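NAD_Gly3P_dh, NAD-dependent glycerol-3-phosphate dehydrogenase (Streptosporangium roseum, PDB 5OCM) probably reduces imines to amines with NADPH as hydride donor, as an imine reductase related to the beta-hydroxyacid dehydrogenases. Local coordinates at residues A[6-11]-A[20-25]; A[28-33]-A[58-63]; A[113-118]-A[139-144]; A[119-124]-A[129-134]. All coordinates share one frame; numbering follows the deposited sequence.

Contact 1: residues A[6-11]-A[20-25]. With NAP (NADP nicotinamide-adenine-dinucleotide phosphate), chain G.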
# COMPACT_ATOMS: atom_id res chain seq x y z
N VAL A 6 20.16 18.36 -23.61
CA VAL A 6 19.53 17.08 -23.41
C VAL A 6 18.55 16.79 -24.54
O VAL A 6 17.90 17.69 -25.04
CB VAL A 6 18.89 16.98 -21.99
CG1 VAL A 6 17.81 17.96 -21.85
CG2 VAL A 6 18.32 15.60 -21.73
N THR A 7 18.53 15.55 -24.99
CA THR A 7 17.59 15.01 -25.98
C THR A 7 16.64 14.00 -25.30
O THR A 7 17.09 13.19 -24.49
CB THR A 7 18.34 14.34 -27.14
OG1 THR A 7 18.99 15.38 -27.92
CG2 THR A 7 17.39 13.56 -28.04
N VAL A 8 15.34 14.09 -25.62
CA VAL A 8 14.38 13.11 -25.24
C VAL A 8 13.85 12.42 -26.51
O VAL A 8 13.33 13.10 -27.45
CB VAL A 8 13.20 13.70 -24.44
CG1 VAL A 8 12.17 12.61 -24.10
CG2 VAL A 8 13.73 14.38 -23.17
N LEU A 9 14.02 11.09 -26.57
CA LEU A 9 13.44 10.26 -27.60
C LEU A 9 12.25 9.51 -27.02
O LEU A 9 12.41 8.71 -26.11
CB LEU A 9 14.45 9.24 -28.10
CG LEU A 9 15.81 9.78 -28.52
CD1 LEU A 9 16.76 8.66 -28.93
CD2 LEU A 9 15.69 10.79 -29.66
N GLY A 10 11.07 9.80 -27.56
CA GLY A 10 9.81 9.21 -27.15
C GLY A 10 8.97 10.24 -26.43
O GLY A 10 9.36 10.72 -25.36
N LEU A 11 7.85 10.60 -27.04
CA LEU A 11 6.97 11.65 -26.54
C LEU A 11 5.57 11.14 -26.31
O LEU A 11 4.58 11.78 -26.69
CB LEU A 11 6.96 12.83 -27.50
CG LEU A 11 8.28 13.49 -27.73
CD1 LEU A 11 8.13 14.63 -28.74
CD2 LEU A 11 9.00 13.98 -26.45
N GLY A 20 9.23 18.31 -20.80
CA GLY A 20 8.74 19.50 -20.10
C GLY A 20 9.52 19.89 -18.85
O GLY A 20 9.74 21.07 -18.59
N ALA A 21 9.96 18.89 -18.07
CA ALA A 21 10.71 19.14 -16.86
C ALA A 21 12.10 19.65 -17.16
O ALA A 21 12.60 20.57 -16.48
CB ALA A 21 10.78 17.88 -16.01
N PHE A 22 12.74 19.10 -18.19
CA PHE A 22 14.03 19.62 -18.61
C PHE A 22 13.91 21.08 -19.05
O PHE A 22 14.76 21.91 -18.68
CB PHE A 22 14.67 18.78 -19.70
CG PHE A 22 15.19 17.45 -19.25
CD1 PHE A 22 16.07 17.33 -18.19
CD2 PHE A 22 14.80 16.26 -19.95
CE1 PHE A 22 16.57 16.08 -17.83
CE2 PHE A 22 15.28 15.04 -19.58
CZ PHE A 22 16.17 14.94 -18.51
N LEU A 23 12.85 21.41 -19.78
CA LEU A 23 12.63 22.76 -20.26
C LEU A 23 12.34 23.73 -19.11
O LEU A 23 12.89 24.86 -19.09
CB LEU A 23 11.48 22.81 -21.26
CG LEU A 23 11.75 22.17 -22.62
CD1 LEU A 23 10.44 21.94 -23.33
CD2 LEU A 23 12.69 23.08 -23.44
N LYS A 24 11.54 23.30 -18.14
CA LYS A 24 11.22 24.12 -16.95
C LYS A 24 12.43 24.52 -16.17
O LYS A 24 12.48 25.62 -15.59
CB LYS A 24 10.23 23.35 -16.05
CG LYS A 24 9.96 23.98 -14.69
CD LYS A 24 8.84 23.24 -13.91
CE LYS A 24 9.33 21.93 -13.32
NZ LYS A 24 10.53 22.03 -12.35
N ASP A 25 13.44 23.65 -16.12
CA ASP A 25 14.67 23.95 -15.42
C ASP A 25 15.74 24.63 -16.26
O ASP A 25 16.87 24.75 -15.82
CB ASP A 25 15.23 22.72 -14.74
CG ASP A 25 14.55 22.45 -13.38
OD1 ASP A 25 13.57 23.18 -12.96
OD2 ASP A 25 15.02 21.50 -12.74
PA NAP G . 2.84 5.89 -24.20
O1A NAP G . 1.99 7.13 -23.99
O2A NAP G . 2.02 4.77 -24.67
O5B NAP G . 4.10 6.15 -25.21
C5B NAP G . 4.74 5.06 -25.85
C4B NAP G . 5.88 5.72 -26.60
O4B NAP G . 6.74 4.76 -27.18
C3B NAP G . 5.43 6.68 -27.74
O3B NAP G . 6.29 7.84 -27.82
C2B NAP G . 5.61 5.77 -28.98
O2B NAP G . 5.70 6.47 -30.23
C1B NAP G . 6.88 5.05 -28.59
N9A NAP G . 7.10 3.83 -29.34
C8A NAP G . 6.45 2.66 -29.27
N7A NAP G . 6.96 1.77 -30.11
C5A NAP G . 7.97 2.39 -30.74
C6A NAP G . 8.94 2.02 -31.76
N6A NAP G . 8.92 0.73 -32.29
N1A NAP G . 9.77 2.97 -32.23
C2A NAP G . 9.80 4.22 -31.73
N3A NAP G . 8.96 4.64 -30.76
C4A NAP G . 8.07 3.75 -30.27
O3 NAP G . 3.56 5.35 -22.90
PN NAP G . 4.08 6.30 -21.67
O1N NAP G . 3.05 6.33 -20.61
O2N NAP G . 4.83 7.53 -22.21
O5D NAP G . 5.15 5.21 -21.15
C5D NAP G . 6.46 5.20 -21.74
C4D NAP G . 7.34 4.36 -20.84
O4D NAP G . 7.40 5.02 -19.50
C3D NAP G . 6.80 2.92 -20.72
O3D NAP G . 7.89 1.98 -20.66
C2D NAP G . 6.08 3.02 -19.36
O2D NAP G . 5.89 1.78 -18.66
C1D NAP G . 7.01 4.01 -18.61
N1N NAP G . 6.36 4.68 -17.50
C2N NAP G . 5.26 5.38 -17.68
C3N NAP G . 4.61 6.00 -16.59
C7N NAP G . 3.34 6.74 -16.71
O7N NAP G . 2.83 7.10 -15.62
N7N NAP G . 2.80 6.97 -17.87
C4N NAP G . 5.19 5.92 -15.31
C5N NAP G . 6.41 5.26 -15.20
C6N NAP G . 6.96 4.66 -16.31
P2B NAP G . 4.35 6.85 -31.01
O1X NAP G . 3.86 8.10 -30.37
O2X NAP G . 4.88 6.94 -32.40
O3X NAP G . 3.48 5.59 -30.94
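Val-6 on strand 6-9 faces Phe-22 in the last turn of helix 13-24, with 7.7 Å between their CA atoms, the closest CA pair of the two segments. Both CB atoms point into the gap, and the two side chains cross at about a right angle. Val-6 lays both of its methyls over one face of the Phe-22 ring. CG1 sits over the root of the ring, 3.7 Å from Phe-22 CG. CG2 forms a CH-pi contact, 3.9 Å from the ring centroid and only 17° off the ring normal, displaced slightly toward the rim. This double cover follows from the first torsion of Val-6 (chi1 64°), which tucks CG1 between the backbone N and the carbonyl carbon and leaves CG2 anti to N. Two residues on, Val-8 meets the ring differently: its CG2 lies near the ring plane at the edge, 3.9 Å from Phe-22 CD2. Strand 6-9 then runs into the glycine-rich turn of a Rossmann beta-alpha-beta unit. There Leu-11 N gives a weak, bent bond to the ribose hydroxyl O3B of NADP, at 3.3 Å and 122°, while the same amide is also hydrogen-bonded to Asn-33 OD1. Thr-29 of strand 29-32 touches both Val-6 and Phe-22. Since everything that meets between strand and helix is hydrocarbon, this interface is joined by apolar packing, and the weak polar link to NADP comes from the turn after the strand.

Contact 2: residues A[28-33]-A[58-63]. With NAP (NADP nicotinamide-adenine-dinucleotide phosphate), chain G.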
# COMPACT_ATOMS: atom_id res chain seq x y z
N ALA A 28 18.41 23.47 -22.51
CA ALA A 28 18.12 23.39 -23.93
C ALA A 28 17.81 21.95 -24.29
O ALA A 28 18.63 21.06 -24.03
CB ALA A 28 19.29 23.91 -24.75
N THR A 29 16.65 21.73 -24.88
CA THR A 29 16.10 20.41 -25.05
C THR A 29 15.68 20.16 -26.48
O THR A 29 14.88 20.91 -27.06
CB THR A 29 14.88 20.20 -24.09
OG1 THR A 29 15.29 20.49 -22.76
CG2 THR A 29 14.39 18.82 -24.17
N THR A 30 16.20 19.08 -27.06
CA THR A 30 15.77 18.57 -28.36
C THR A 30 14.87 17.34 -28.14
O THR A 30 15.14 16.49 -27.27
CB THR A 30 16.96 18.18 -29.23
OG1 THR A 30 17.73 19.38 -29.52
CG2 THR A 30 16.54 17.54 -30.54
N VAL A 31 13.77 17.26 -28.88
CA VAL A 31 12.85 16.16 -28.80
C VAL A 31 12.57 15.48 -30.13
O VAL A 31 12.68 16.08 -31.18
CB VAL A 31 11.51 16.60 -28.16
CG1 VAL A 31 11.74 17.24 -26.79
CG2 VAL A 31 10.76 17.53 -29.06
N TRP A 32 12.17 14.20 -30.07
CA TRP A 32 11.79 13.43 -31.24
C TRP A 32 10.82 12.35 -30.81
O TRP A 32 10.92 11.80 -29.70
CB TRP A 32 13.01 12.78 -31.91
CG TRP A 32 12.63 11.82 -33.01
CD1 TRP A 32 12.36 12.12 -34.34
CD2 TRP A 32 12.43 10.41 -32.89
NE1 TRP A 32 12.03 11.00 -35.03
CE2 TRP A 32 12.05 9.93 -34.18
CE3 TRP A 32 12.49 9.52 -31.83
CZ2 TRP A 32 11.79 8.58 -34.43
CZ3 TRP A 32 12.22 8.15 -32.08
CH2 TRP A 32 11.89 7.72 -33.36
N ASN A 33 9.89 12.03 -31.70
CA ASN A 33 8.92 10.93 -31.53
C ASN A 33 8.73 10.26 -32.87
O ASN A 33 8.75 10.95 -33.91
CB ASN A 33 7.59 11.48 -31.05
CG ASN A 33 6.65 10.38 -30.57
OD1 ASN A 33 7.03 9.60 -29.64
ND2 ASN A 33 5.45 10.26 -31.20
N GLU A 58 22.17 13.43 -32.14
CA GLU A 58 23.37 14.19 -32.44
C GLU A 58 23.40 15.55 -31.77
O GLU A 58 24.46 16.14 -31.68
CB GLU A 58 23.52 14.46 -33.98
CG GLU A 58 24.04 13.30 -34.77
CD GLU A 58 24.13 13.56 -36.27
OE1 GLU A 58 23.41 14.44 -36.84
OE2 GLU A 58 24.93 12.83 -36.86
N ALA A 59 22.25 16.04 -31.30
CA ALA A 59 22.15 17.42 -30.79
C ALA A 59 22.68 17.62 -29.38
O ALA A 59 23.01 18.76 -29.01
CB ALA A 59 20.72 17.86 -30.87
N SER A 60 22.77 16.54 -28.58
CA SER A 60 23.04 16.70 -27.16
C SER A 60 24.06 15.72 -26.61
O SER A 60 24.17 14.60 -27.11
CB SER A 60 21.73 16.50 -26.32
OG SER A 60 20.64 17.24 -26.88
N PRO A 61 24.74 16.08 -25.52
CA PRO A 61 25.64 15.12 -24.86
C PRO A 61 24.94 14.11 -23.96
O PRO A 61 25.60 13.17 -23.51
CB PRO A 61 26.53 16.01 -23.99
CG PRO A 61 25.71 17.22 -23.73
CD PRO A 61 24.87 17.43 -24.95
N LEU A 62 23.66 14.31 -23.69
CA LEU A 62 22.86 13.44 -22.80
C LEU A 62 21.58 13.11 -23.58
O LEU A 62 20.86 14.03 -24.00
CB LEU A 62 22.52 14.16 -21.51
CG LEU A 62 21.74 13.42 -20.47
CD1 LEU A 62 22.56 12.32 -19.91
CD2 LEU A 62 21.26 14.27 -19.33
N VAL A 63 21.33 11.82 -23.78
CA VAL A 63 20.21 11.36 -24.58
C VAL A 63 19.37 10.42 -23.73
O VAL A 63 19.84 9.38 -23.26
CB VAL A 63 20.66 10.59 -25.82
CG1 VAL A 63 19.44 10.12 -26.65
CG2 VAL A 63 21.61 11.44 -26.66
PA NAP G . 2.84 5.89 -24.20
O1A NAP G . 1.99 7.13 -23.99
O2A NAP G . 2.02 4.77 -24.67
O5B NAP G . 4.10 6.15 -25.21
C5B NAP G . 4.74 5.06 -25.85
C4B NAP G . 5.88 5.72 -26.60
O4B NAP G . 6.74 4.76 -27.18
C3B NAP G . 5.43 6.68 -27.74
O3B NAP G . 6.29 7.84 -27.82
C2B NAP G . 5.61 5.77 -28.98
O2B NAP G . 5.70 6.47 -30.23
C1B NAP G . 6.88 5.05 -28.59
N9A NAP G . 7.10 3.83 -29.34
C8A NAP G . 6.45 2.66 -29.27
N7A NAP G . 6.96 1.77 -30.11
C5A NAP G . 7.97 2.39 -30.74
C6A NAP G . 8.94 2.02 -31.76
N6A NAP G . 8.92 0.73 -32.29
N1A NAP G . 9.77 2.97 -32.23
C2A NAP G . 9.80 4.22 -31.73
N3A NAP G . 8.96 4.64 -30.76
C4A NAP G . 8.07 3.75 -30.27
O3 NAP G . 3.56 5.35 -22.90
PN NAP G . 4.08 6.30 -21.67
O1N NAP G . 3.05 6.33 -20.61
O2N NAP G . 4.83 7.53 -22.21
O5D NAP G . 5.15 5.21 -21.15
C5D NAP G . 6.46 5.20 -21.74
C4D NAP G . 7.34 4.36 -20.84
O4D NAP G . 7.40 5.02 -19.50
C3D NAP G . 6.80 2.92 -20.72
O3D NAP G . 7.89 1.98 -20.66
C2D NAP G . 6.08 3.02 -19.36
O2D NAP G . 5.89 1.78 -18.66
C1D NAP G . 7.01 4.01 -18.61
N1N NAP G . 6.36 4.68 -17.50
C2N NAP G . 5.26 5.38 -17.68
C3N NAP G . 4.61 6.00 -16.59
C7N NAP G . 3.34 6.74 -16.71
O7N NAP G . 2.83 7.10 -15.62
N7N NAP G . 2.80 6.97 -17.87
C4N NAP G . 5.19 5.92 -15.31
C5N NAP G . 6.41 5.26 -15.20
C6N NAP G . 6.96 4.66 -16.31
P2B NAP G . 4.35 6.85 -31.01
O1X NAP G . 3.86 8.10 -30.37
O2X NAP G . 4.88 6.94 -32.40
O3X NAP G . 3.48 5.59 -30.94
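This contact belongs to the Rossmann domain, where strand 29-32 leads at its C-terminal end into the adenosine side of the NADP pocket and residues 58-63 lead into strand 62-65. Thr-30 and Ala-59 have the nearest CA atoms, 6.9 Å apart. The touch itself is small: Thr-30 OG1 rests 3.6 Å from the Ala-59 methyl CB. A chi1 of -64°, with OG1 anti to the carbonyl carbon, sets the hydroxyl against that methyl; OG1 is also hydrogen-bonded to Thr-4 OG1. Ser-60 OG, 4.5 Å from Thr-30 CB, shares that Thr-4 hydroxyl and also bonds Thr-7 OG1. At the far end of the strand, Asn-33 uses both ends of its amide on the cofactor. OD1 accepts the ribose hydroxyl O3B of NADP at 2.6 Å, and ND2 donates to the 2'-phosphate oxygen O1X at 2.8 Å, nearly straight at 172°. Leu-11 N and Ser-35 O, as further partners of OD1 and ND2, fix which way the amide faces. A leucine here would probably leave O3B and O1X without these mates and the Leu-11 amide without one of its acceptors. Grip on the 2'-phosphate, the group that distinguishes NADP from NAD, is consistent with a preference for the phosphorylated cofactor.

Contact 3: residues A[113-118]-A[139-144]; sequences TYLDGA and EAAYEA
Thr-113, in strand 113-120, opens the contact by setting its hydroxyl OG1 against the methyl of Ala-141, 3.6 Å from CB. The CA atoms of this pair are 7.4 Å apart. Tyr-114, next along, turns its CB from the helix, and its ring reaches over the other side of the sheet toward helix 97-109. There its OH gives a weak bond to Asp-116 OD2 and also bonds Asn-91 ND2. Leu-115 points back to helix 139-149 and covers the most surface of any residue in the contact. Its CG lies anti to the carbonyl carbon (chi1 -70°), which carries the two methyls to the helix backbone: Leu-115 CD1 is 4.0 Å from Tyr-142 CA, and Leu-115 CD2 is 4.4 Å from both Ala-141 CB and Tyr-142 CB. Leu-115 thus meets the backbone and first side-chain carbons of Ala-141 and Tyr-142, while the Tyr-142 ring leads away to meet the ring of Tyr-158 in strand 155-160. Asp-116, beyond, packs on the same side of the sheet as Tyr-114, touching Ala-100. The segment axes come within 8.6 Å and cross at -79°, so the helix lies almost square across the strand and only a short length of each can meet. With the small Ala-141 at the crossing and no polar pairing between the two segments, this crossing joins helix 139-149 to strand 113-120 by packing, not by polar bonds.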
# COMPACT_ATOMS: atom_id res chain seq x y z
N THR A 113 28.45 5.29 -22.92
CA THR A 113 28.22 5.23 -21.47
C THR A 113 26.71 5.20 -21.23
O THR A 113 25.94 5.91 -21.92
CB THR A 113 29.05 6.23 -20.58
OG1 THR A 113 28.26 7.07 -19.65
CG2 THR A 113 30.20 6.82 -21.23
N TYR A 114 26.28 4.32 -20.34
CA TYR A 114 24.87 3.92 -20.28
C TYR A 114 24.38 3.90 -18.83
O TYR A 114 25.00 3.26 -17.97
CB TYR A 114 24.71 2.53 -20.86
CG TYR A 114 23.32 2.02 -20.86
CD1 TYR A 114 22.33 2.66 -21.56
CD2 TYR A 114 22.99 0.85 -20.20
CE1 TYR A 114 21.03 2.18 -21.57
CE2 TYR A 114 21.66 0.34 -20.20
CZ TYR A 114 20.69 1.01 -20.85
OH TYR A 114 19.41 0.54 -20.90
N LEU A 115 23.26 4.59 -18.58
CA LEU A 115 22.57 4.53 -17.30
C LEU A 115 21.19 3.98 -17.57
O LEU A 115 20.51 4.39 -18.52
CB LEU A 115 22.44 5.91 -16.70
CG LEU A 115 23.76 6.53 -16.18
CD1 LEU A 115 23.56 7.97 -15.78
CD2 LEU A 115 24.34 5.71 -15.00
N ASP A 116 20.76 3.03 -16.74
CA ASP A 116 19.45 2.44 -16.88
C ASP A 116 18.65 2.88 -15.69
O ASP A 116 19.07 2.62 -14.54
CB ASP A 116 19.57 0.90 -16.96
CG ASP A 116 18.29 0.28 -17.49
OD1 ASP A 116 17.27 0.25 -16.74
OD2 ASP A 116 18.27 -0.19 -18.66
N GLY A 117 17.51 3.51 -15.90
CA GLY A 117 16.71 4.08 -14.82
C GLY A 117 15.25 3.69 -14.82
O GLY A 117 14.74 3.14 -15.79
N ALA A 118 14.59 3.95 -13.71
CA ALA A 118 13.19 3.65 -13.52
C ALA A 118 12.50 4.86 -12.96
O ALA A 118 13.01 5.49 -12.01
CB ALA A 118 13.00 2.49 -12.62
N GLU A 139 28.90 4.64 -11.50
CA GLU A 139 28.65 5.72 -10.53
C GLU A 139 29.18 7.04 -11.03
O GLU A 139 28.56 8.08 -10.83
CB GLU A 139 29.26 5.37 -9.18
CG GLU A 139 28.87 6.36 -8.13
CD GLU A 139 29.15 5.89 -6.69
OE1 GLU A 139 30.13 5.13 -6.51
OE2 GLU A 139 28.42 6.34 -5.75
N ALA A 140 30.32 7.02 -11.72
CA ALA A 140 30.90 8.28 -12.19
C ALA A 140 30.01 8.97 -13.20
O ALA A 140 29.92 10.19 -13.20
CB ALA A 140 32.25 8.00 -12.82
N ALA A 141 29.34 8.20 -14.07
CA ALA A 141 28.40 8.80 -15.03
C ALA A 141 27.17 9.36 -14.34
O ALA A 141 26.70 10.43 -14.70
CB ALA A 141 28.04 7.79 -16.10
N TYR A 142 26.66 8.65 -13.33
CA TYR A 142 25.54 9.18 -12.54
C TYR A 142 25.95 10.51 -11.92
O TYR A 142 25.24 11.53 -12.03
CB TYR A 142 25.12 8.22 -11.46
CG TYR A 142 24.09 8.78 -10.51
CD1 TYR A 142 22.74 8.70 -10.81
CD2 TYR A 142 24.47 9.39 -9.30
CE1 TYR A 142 21.78 9.21 -9.92
CE2 TYR A 142 23.52 9.92 -8.42
CZ TYR A 142 22.17 9.81 -8.75
OH TYR A 142 21.20 10.32 -7.93
N GLU A 143 27.10 10.51 -11.25
CA GLU A 143 27.60 11.75 -10.58
C GLU A 143 27.80 12.90 -11.56
O GLU A 143 27.42 14.05 -11.27
CB GLU A 143 28.89 11.46 -9.73
CG GLU A 143 28.54 10.74 -8.39
CD GLU A 143 29.75 10.20 -7.64
OE1 GLU A 143 30.86 10.10 -8.26
OE2 GLU A 143 29.55 9.82 -6.46
N ALA A 144 28.31 12.61 -12.74
CA ALA A 144 28.52 13.66 -13.77
C ALA A 144 27.22 14.27 -14.28
O ALA A 144 27.21 15.41 -14.65
CB ALA A 144 29.31 13.13 -14.95

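Contact 4: residues A[119-124]-A[129-134]. With NAP (NADP nicotinamide-adenine-dinucleotide phosphate), chain G; 9RH (2,2,2-trifluoromethyl acetophenone hydrate), chain X.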
# COMPACT_ATOMS: atom_id res chain seq x y z
N ILE A 119 11.39 5.27 -13.59
CA ILE A 119 10.65 6.45 -13.19
C ILE A 119 9.58 6.02 -12.21
O ILE A 119 8.58 5.40 -12.63
CB ILE A 119 9.99 7.17 -14.35
CG1 ILE A 119 11.03 7.53 -15.43
CG2 ILE A 119 9.34 8.49 -13.87
CD1 ILE A 119 10.35 7.79 -16.80
N MET A 120 9.78 6.32 -10.92
CA MET A 120 8.82 5.91 -9.89
C MET A 120 7.92 7.11 -9.60
O MET A 120 7.91 7.66 -8.51
CB MET A 120 9.54 5.41 -8.63
CG MET A 120 10.55 4.29 -8.88
SD MET A 120 10.09 2.96 -9.99
CE MET A 120 8.55 2.42 -9.22
N ALA A 121 7.20 7.51 -10.63
CA ALA A 121 6.35 8.69 -10.63
C ALA A 121 5.44 8.67 -11.82
O ALA A 121 5.74 8.05 -12.84
CB ALA A 121 7.24 9.96 -10.71
N ILE A 122 4.33 9.38 -11.68
CA ILE A 122 3.45 9.66 -12.81
C ILE A 122 3.88 10.98 -13.53
O ILE A 122 4.60 11.80 -12.96
CB ILE A 122 1.96 9.76 -12.38
CG1 ILE A 122 1.77 10.81 -11.28
CG2 ILE A 122 1.45 8.40 -11.98
CD1 ILE A 122 0.30 11.14 -10.96
N PRO A 123 3.40 11.17 -14.75
CA PRO A 123 3.89 12.33 -15.54
C PRO A 123 3.68 13.67 -14.86
O PRO A 123 4.54 14.53 -14.90
CB PRO A 123 3.08 12.23 -16.83
CG PRO A 123 2.85 10.78 -17.01
CD PRO A 123 2.53 10.31 -15.59
N GLN A 124 2.54 13.81 -14.16
CA GLN A 124 2.25 15.08 -13.50
C GLN A 124 3.17 15.37 -12.30
O GLN A 124 3.28 16.52 -11.88
CB GLN A 124 0.79 15.14 -13.01
CG GLN A 124 -0.31 14.82 -14.04
CD GLN A 124 -0.72 13.30 -14.03
OE1 GLN A 124 0.08 12.44 -14.41
NE2 GLN A 124 -2.00 12.95 -13.48
N ALA A 129 9.54 18.11 -6.63
CA ALA A 129 10.36 17.60 -5.55
C ALA A 129 9.98 16.19 -5.13
O ALA A 129 10.82 15.42 -4.75
CB ALA A 129 10.42 18.55 -4.34
N ASP A 130 8.72 15.84 -5.22
CA ASP A 130 8.28 14.51 -4.87
C ASP A 130 8.55 13.40 -5.88
O ASP A 130 8.29 12.24 -5.59
CB ASP A 130 6.79 14.54 -4.60
CG ASP A 130 6.44 15.32 -3.33
OD1 ASP A 130 7.33 15.45 -2.45
OD2 ASP A 130 5.30 15.78 -3.26
N ALA A 131 9.02 13.70 -7.09
CA ALA A 131 9.27 12.61 -8.00
C ALA A 131 10.45 11.79 -7.56
O ALA A 131 11.48 12.38 -7.22
CB ALA A 131 9.47 13.14 -9.40
N PHE A 132 10.32 10.47 -7.68
CA PHE A 132 11.36 9.52 -7.27
C PHE A 132 11.83 8.77 -8.52
O PHE A 132 11.01 8.25 -9.26
CB PHE A 132 10.51 8.60 -6.33
CG PHE A 132 11.23 7.50 -5.64
CD1 PHE A 132 12.55 7.63 -5.25
CD2 PHE A 132 10.53 6.35 -5.25
CE1 PHE A 132 13.17 6.61 -4.54
CE2 PHE A 132 11.15 5.32 -4.61
CZ PHE A 132 12.44 5.46 -4.19
N LEU A 133 13.14 8.74 -8.77
CA LEU A 133 13.69 8.03 -9.92
C LEU A 133 14.94 7.29 -9.50
O LEU A 133 15.75 7.81 -8.70
CB LEU A 133 14.02 9.01 -11.07
CG LEU A 133 12.87 9.75 -11.72
CD1 LEU A 133 12.67 11.12 -10.98
CD2 LEU A 133 13.14 10.06 -13.19
N LEU A 134 15.12 6.10 -10.06
CA LEU A 134 16.22 5.19 -9.64
C LEU A 134 17.13 4.97 -10.84
O LEU A 134 16.64 4.78 -11.93
CB LEU A 134 15.65 3.85 -9.23
CG LEU A 134 14.52 3.88 -8.24
CD1 LEU A 134 14.03 2.47 -7.91
CD2 LEU A 134 14.95 4.59 -6.97
PA NAP G . 2.84 5.89 -24.20
O1A NAP G . 1.99 7.13 -23.99
O2A NAP G . 2.02 4.77 -24.67
O5B NAP G . 4.10 6.15 -25.21
C5B NAP G . 4.74 5.06 -25.85
C4B NAP G . 5.88 5.72 -26.60
O4B NAP G . 6.74 4.76 -27.18
C3B NAP G . 5.43 6.68 -27.74
O3B NAP G . 6.29 7.84 -27.82
C2B NAP G . 5.61 5.77 -28.98
O2B NAP G . 5.70 6.47 -30.23
C1B NAP G . 6.88 5.05 -28.59
N9A NAP G . 7.10 3.83 -29.34
C8A NAP G . 6.45 2.66 -29.27
N7A NAP G . 6.96 1.77 -30.11
C5A NAP G . 7.97 2.39 -30.74
C6A NAP G . 8.94 2.02 -31.76
N6A NAP G . 8.92 0.73 -32.29
N1A NAP G . 9.77 2.97 -32.23
C2A NAP G . 9.80 4.22 -31.73
N3A NAP G . 8.96 4.64 -30.76
C4A NAP G . 8.07 3.75 -30.27
O3 NAP G . 3.56 5.35 -22.90
PN NAP G . 4.08 6.30 -21.67
O1N NAP G . 3.05 6.33 -20.61
O2N NAP G . 4.83 7.53 -22.21
O5D NAP G . 5.15 5.21 -21.15
C5D NAP G . 6.46 5.20 -21.74
C4D NAP G . 7.34 4.36 -20.84
O4D NAP G . 7.40 5.02 -19.50
C3D NAP G . 6.80 2.92 -20.72
O3D NAP G . 7.89 1.98 -20.66
C2D NAP G . 6.08 3.02 -19.36
O2D NAP G . 5.89 1.78 -18.66
C1D NAP G . 7.01 4.01 -18.61
N1N NAP G . 6.36 4.68 -17.50
C2N NAP G . 5.26 5.38 -17.68
C3N NAP G . 4.61 6.00 -16.59
C7N NAP G . 3.34 6.74 -16.71
O7N NAP G . 2.83 7.10 -15.62
N7N NAP G . 2.80 6.97 -17.87
C4N NAP G . 5.19 5.92 -15.31
C5N NAP G . 6.41 5.26 -15.20
C6N NAP G . 6.96 4.66 -16.31
P2B NAP G . 4.35 6.85 -31.01
O1X NAP G . 3.86 8.10 -30.37
O2X NAP G . 4.88 6.94 -32.40
O3X NAP G . 3.48 5.59 -30.94
O1 9RH X . 1.73 1.74 -15.45
C1 9RH X . 3.00 1.78 -14.85
O2 9RH X . 3.40 0.57 -14.27
C2 9RH X . 3.13 2.96 -13.90
C3 9RH X . 2.03 3.76 -13.62
C4 9RH X . 2.11 4.76 -12.67
C5 9RH X . 3.29 5.00 -12.01
C6 9RH X . 4.39 4.23 -12.30
C7 9RH X . 4.31 3.20 -13.23
C8 9RH X . 3.88 1.96 -16.06
F1 9RH X . 3.66 0.95 -16.90
F2 9RH X . 5.20 2.02 -15.71
F3 9RH X . 3.51 3.09 -16.62
O HOH W 1 6.88 9.88 -7.37
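Phe-132 swings its ring anti to N (chi1 -178°), which brings its CD2 to 3.6 Å from Met-120 CB, obliquely to the ring, while Met-120 turns CG anti to its carbonyl carbon (chi1 -54°). That Met-120 CG meets Leu-134 CG at 4.0 Å, the two side chains crossing at a slant; the bends at chi2 and chi3 then take the end of the chain away toward helix 165-192 and Trp-208 of the second subunit. The two strands form an antiparallel hairpin, in which Met-120 N donates to Phe-132 O at 2.8 Å. This bond lies in the carbonyl plane, though bent at hydrogen (135°). On the opposite face Ile-119 and Leu-133, a non-hydrogen-bonded pair, lie side by side and touch through CG1 and CD2. As the strands part, a water donates to Met-120 O at 2.7 Å and to Asp-130 O, bridging them. The diverging segment lines the active site. Ala-121 O lies 3.3 Å from nicotinamide C4N, the carbon that carries the transferable hydride in NADPH, and Ile-122 CG2 is 3.8 Å from C4 of the bound trifluoroacetophenone hydrate. Pro-123 CD sits 3.2 Å from the carboxamide oxygen O7N of NADP. A glycine in its place would probably leave the carboxamide without that ring to lean on and the backbone freer to turn. Backbone bonding, a bridging water and apolar pairs together join the two strands, while backbone carbonyls and apolar side chains border the nicotinamide and the ligand.

Overall arrangement
From the N terminus, contact 1 closes first, joining strand 6-9 to helix 13-24 within the opening beta-alpha-beta unit. Contact 2 follows in series, bringing strand 29-32 against the approach to strand 62-65, the two strands that flank 6-9 in the sheet. The two contacts touch through Thr-7 with Ser-60 and Leu-11 with Asn-33, their centres 8 Å apart. Contact 3 then closes the loop between strand 113-120 and helix 139-149. Contact 4, the hairpin 119-124 with 129-134, is nested inside that loop and continues the same strand; Ala-118 N bonds Leu-134 O where they meet. All four reach one sheet, and contacts 1, 2 and 4 converge on NADP.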